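Prolyl endopeptidase (PDB 2BKL) probably hydrolyses oligopeptides as a serine protease, cutting after proline and much less readily after alanine. Local coordinates at residues S321-S326 with E335-A340; S342-A347 with A365-G370. One frame throughout, in Å; residues are numbered along the deposited sequence.

Overall arrangement
Contacts 1 and 2 lie in the beta-propeller domain, their centres about 9 Å apart. Contact 1 pairs strands 321-328 and 331-338 within one four-stranded blade, mainly through backbone hydrogen bonds, and is partly buried. Contact 2 is buried and joins two blades: strand 341-348, the third of the same blade, packs against the loop that follows strand 364-365, the first strand of the next, mostly through aliphatic side chains and one hydroxyl. Strands 331-338 and 341-348 are sheet neighbours, linked by a probable hydrogen bond between Tyr336 N and Glu343 O. A second probable bond, from Ser326 OG to Leu368 O, ties the first strand to the loop.

Contact 1 (S321-S326 with E335-A340); sequences SLLSVS and EYLKDA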
# COMPACT_ATOMS: atom_id res chain seq x y z
N SER A 321 11.83 -15.92 3.86
CA SER A 321 11.63 -14.70 4.62
C SER A 321 10.37 -14.82 5.45
O SER A 321 9.29 -15.05 4.91
CB SER A 321 11.50 -13.49 3.70
OG SER A 321 12.64 -13.37 2.87
N LEU A 322 10.46 -14.63 6.76
CA LEU A 322 9.31 -14.67 7.63
C LEU A 322 8.67 -13.30 7.66
O LEU A 322 9.33 -12.34 8.02
CB LEU A 322 9.71 -15.14 9.04
CG LEU A 322 8.57 -15.18 10.07
CD1 LEU A 322 7.42 -16.07 9.60
CD2 LEU A 322 9.05 -15.62 11.41
N LEU A 323 7.42 -13.19 7.21
CA LEU A 323 6.73 -11.89 7.08
C LEU A 323 5.83 -11.56 8.23
O LEU A 323 5.71 -10.39 8.59
CB LEU A 323 5.89 -11.85 5.80
CG LEU A 323 6.54 -12.08 4.47
CD1 LEU A 323 5.46 -11.82 3.39
CD2 LEU A 323 7.76 -11.22 4.32
N SER A 324 5.12 -12.55 8.77
CA SER A 324 4.17 -12.26 9.84
C SER A 324 3.89 -13.51 10.65
O SER A 324 4.11 -14.65 10.19
CB SER A 324 2.85 -11.72 9.31
OG SER A 324 2.14 -12.72 8.63
N VAL A 325 3.40 -13.26 11.85
CA VAL A 325 3.04 -14.29 12.79
C VAL A 325 1.70 -13.91 13.34
O VAL A 325 1.51 -12.78 13.80
CB VAL A 325 4.00 -14.35 13.98
CG1 VAL A 325 3.52 -15.38 14.98
CG2 VAL A 325 5.38 -14.65 13.52
N SER A 326 0.78 -14.87 13.33
CA SER A 326 -0.49 -14.69 13.99
C SER A 326 -0.74 -15.82 14.97
O SER A 326 -0.25 -16.94 14.79
CB SER A 326 -1.63 -14.61 13.00
OG SER A 326 -1.80 -15.83 12.31
N GLU A 335 3.78 -16.88 8.20
CA GLU A 335 3.71 -16.59 6.77
C GLU A 335 5.12 -16.31 6.27
O GLU A 335 5.74 -15.32 6.65
CB GLU A 335 2.83 -15.37 6.50
CG GLU A 335 2.65 -15.04 5.03
CD GLU A 335 2.08 -13.65 4.79
OE1 GLU A 335 1.81 -12.88 5.73
OE2 GLU A 335 1.95 -13.31 3.60
N TYR A 336 5.60 -17.19 5.41
CA TYR A 336 6.93 -17.13 4.78
C TYR A 336 6.79 -16.75 3.30
O TYR A 336 5.76 -16.96 2.69
CB TYR A 336 7.65 -18.46 4.88
CG TYR A 336 8.17 -18.78 6.26
CD1 TYR A 336 9.40 -18.31 6.70
CD2 TYR A 336 7.42 -19.53 7.14
CE1 TYR A 336 9.88 -18.62 7.97
CE2 TYR A 336 7.86 -19.82 8.38
CZ TYR A 336 9.10 -19.37 8.80
OH TYR A 336 9.56 -19.66 10.08
N LEU A 337 7.87 -16.17 2.76
CA LEU A 337 8.02 -15.94 1.34
C LEU A 337 9.24 -16.68 0.86
O LEU A 337 10.34 -16.47 1.39
CB LEU A 337 8.18 -14.45 1.08
CG LEU A 337 7.59 -13.87 -0.19
CD1 LEU A 337 6.07 -13.97 -0.17
CD2 LEU A 337 8.03 -12.41 -0.36
N LYS A 338 9.08 -17.54 -0.13
CA LYS A 338 10.16 -18.29 -0.78
C LYS A 338 10.18 -17.83 -2.22
O LYS A 338 9.22 -18.07 -2.96
CB LYS A 338 9.92 -19.81 -0.71
CG LYS A 338 9.78 -20.37 0.71
CD LYS A 338 9.39 -21.86 0.76
CE LYS A 338 10.40 -22.76 0.01
NZ LYS A 338 10.00 -24.21 0.16
N ASP A 339 11.27 -17.17 -2.61
CA ASP A 339 11.36 -16.54 -3.94
C ASP A 339 10.06 -15.82 -4.32
O ASP A 339 9.51 -16.03 -5.39
CB ASP A 339 11.75 -17.58 -5.00
CG ASP A 339 13.16 -18.08 -4.82
OD1 ASP A 339 14.07 -17.25 -4.65
OD2 ASP A 339 13.44 -19.30 -4.87
N ALA A 340 9.60 -14.97 -3.42
CA ALA A 340 8.45 -14.09 -3.66
C ALA A 340 7.08 -14.76 -3.73
O ALA A 340 6.11 -14.09 -4.11
CB ALA A 340 8.67 -13.24 -4.89
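Leu322 lays its CD1 methyl over the centre of the Tyr336 ring, 3.8 Å from the centroid and 13° off the normal, a CH-pi contact. On the same side, CB of Leu322 lies 3.6 Å from the rim atom CE1 of Tyr336. The guanidinium of Arg345 covers the opposite face in a cation-pi contact, so the electron-rich phenol suits its place between a methyl and a cation. The other flat group, the Glu335 carboxylate, stands on the sheet's other face with Ser321, Ser324 and Leu337. Its CG is anti to the backbone N (chi1 -177°), and the extended chain brings OE1 to Ser324 OG at 2.9 Å, the hydroxyl donating to the anti lone pair. OE2 lies 3.8 Å from Leu323 CD1.

Backbone bonds pair Ser321 with Leu337 in both directions. Leu323 and Ser324 then both face Glu335, a classic beta bulge: Leu323 N reaches Glu335 O at 2.8 Å, and Glu335 N reaches Ser324 O at 3.0 Å. Ser321 OG bonds Glu488 O of the catalytic domain. An alanine at Glu335 would probably leave the Ser324 hydroxyl without its carboxylate acceptor and open a gap beside Leu323 CD1. This hairpin thus has unlike faces, one aromatic and aliphatic, the other partly polar, where a hydroxyl donor on one carboxylate oxygen is likely to help stabilise the negative charge.

Contact 2 (S342-A347 with A365-G370); sequences SEVRVA and ASNLMG
Val344 and Val346 on strand 341-348 meet Asn367 and Leu368 of the 365-370 loop, a blade-to-blade junction of the beta-propeller, which in prolyl oligopeptidases has seven blades. Val346 and Leu368 cross at about a right angle, CG2 of the valine touching CD1 of the leucine at 4.0 Å. Val344 slants across Asn367: with CG1 anti to the backbone N (chi1 179°), that methyl meets Asn367 OD1 at 3.6 Å and also packs against Leu368 CG. Branched valines suit a buried strand, since the two methyls of Val344 can meet different loop residues. An amide suits this place because OD1 of Asn367 can accept from Ser333 OG while ND2 makes a weak bond to Ser324 OG, both on the blade of Val344.

At the start of the strand the small Ser342 lets Ala365, ending strand 364-365, come close. Its OG donates to Ala365 O at 2.9 Å, in the carbonyl plane and on a lone pair, while the Ala365 methyl sits 3.6 Å from the same OG. On the far side of the strand, away from the loop, Arg345 grips Glu343 side-on, NE and NH2 both bonding OE2, and its NH1 forms a salt bridge with Asp317. Between the two blades, the other methyl of Val344, CG2, presses to 3.4 Å from Ser366 O, a carbonyl oxygen buried here with no hydrogen-bonding partner in the model.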
# COMPACT_ATOMS: atom_id res chain seq x y z
N SER A 342 4.34 -17.09 -1.32
CA SER A 342 4.15 -17.36 0.09
C SER A 342 3.85 -18.82 0.40
O SER A 342 3.32 -19.58 -0.42
CB SER A 342 3.15 -16.44 0.73
OG SER A 342 1.89 -16.72 0.21
N GLU A 343 4.24 -19.18 1.61
CA GLU A 343 3.98 -20.48 2.22
C GLU A 343 3.56 -20.20 3.65
O GLU A 343 4.12 -19.33 4.31
CB GLU A 343 5.25 -21.35 2.21
CG GLU A 343 5.10 -22.68 2.95
CD GLU A 343 6.15 -23.69 2.59
OE1 GLU A 343 5.98 -24.37 1.56
OE2 GLU A 343 7.13 -23.82 3.36
N VAL A 344 2.56 -20.93 4.13
CA VAL A 344 2.04 -20.72 5.46
C VAL A 344 2.26 -21.98 6.28
O VAL A 344 1.93 -23.09 5.87
CB VAL A 344 0.55 -20.32 5.41
CG1 VAL A 344 0.01 -20.14 6.84
CG2 VAL A 344 0.40 -19.02 4.60
N ARG A 345 2.86 -21.81 7.46
CA ARG A 345 3.23 -22.92 8.34
C ARG A 345 2.60 -22.73 9.72
O ARG A 345 2.60 -21.62 10.28
CB ARG A 345 4.75 -22.98 8.48
CG ARG A 345 5.49 -23.18 7.17
CD ARG A 345 6.98 -23.34 7.37
NE ARG A 345 7.70 -23.23 6.10
CZ ARG A 345 8.99 -22.93 5.99
NH1 ARG A 345 9.74 -22.70 7.05
NH2 ARG A 345 9.53 -22.85 4.78
N VAL A 346 2.01 -23.80 10.23
CA VAL A 346 1.40 -23.82 11.55
C VAL A 346 2.39 -24.48 12.50
O VAL A 346 2.94 -25.53 12.18
CB VAL A 346 0.05 -24.58 11.55
CG1 VAL A 346 -0.54 -24.69 12.96
CG2 VAL A 346 -0.91 -23.86 10.63
N ALA A 347 2.63 -23.84 13.62
CA ALA A 347 3.52 -24.35 14.67
C ALA A 347 2.83 -24.26 16.03
O ALA A 347 1.89 -23.49 16.20
CB ALA A 347 4.82 -23.54 14.71
N ALA A 365 -0.82 -16.37 -1.00
CA ALA A 365 -1.68 -16.73 0.13
C ALA A 365 -1.45 -15.80 1.29
O ALA A 365 -0.30 -15.51 1.62
CB ALA A 365 -1.43 -18.14 0.55
N SER A 366 -2.52 -15.36 1.97
CA SER A 366 -2.40 -14.62 3.20
C SER A 366 -2.03 -15.56 4.35
O SER A 366 -2.17 -16.78 4.25
CB SER A 366 -3.70 -13.90 3.55
OG SER A 366 -4.68 -14.85 4.01
N ASN A 367 -1.60 -14.98 5.46
CA ASN A 367 -1.49 -15.74 6.69
C ASN A 367 -2.88 -16.13 7.14
O ASN A 367 -3.89 -15.57 6.69
CB ASN A 367 -0.75 -14.93 7.76
CG ASN A 367 -0.08 -15.82 8.80
OD1 ASN A 367 -0.11 -17.01 8.70
ND2 ASN A 367 0.58 -15.20 9.76
N LEU A 368 -2.96 -17.11 8.02
CA LEU A 368 -4.22 -17.45 8.63
C LEU A 368 -4.73 -16.30 9.48
O LEU A 368 -3.97 -15.61 10.15
CB LEU A 368 -4.09 -18.69 9.47
CG LEU A 368 -3.79 -20.00 8.75
CD1 LEU A 368 -3.68 -21.13 9.77
CD2 LEU A 368 -4.85 -20.30 7.72
N MET A 369 -6.05 -16.09 9.37
CA MET A 369 -6.76 -15.02 10.03
C MET A 369 -7.85 -15.61 10.91
O MET A 369 -8.66 -16.41 10.45
CB MET A 369 -7.39 -14.09 9.00
CG MET A 369 -6.37 -13.34 8.17
SD MET A 369 -7.21 -12.45 6.90
CE MET A 369 -7.26 -13.64 5.71
N GLY A 370 -7.89 -15.17 12.15
CA GLY A 370 -8.87 -15.64 13.09
C GLY A 370 -8.60 -15.05 14.45
O GLY A 370 -8.26 -13.88 14.57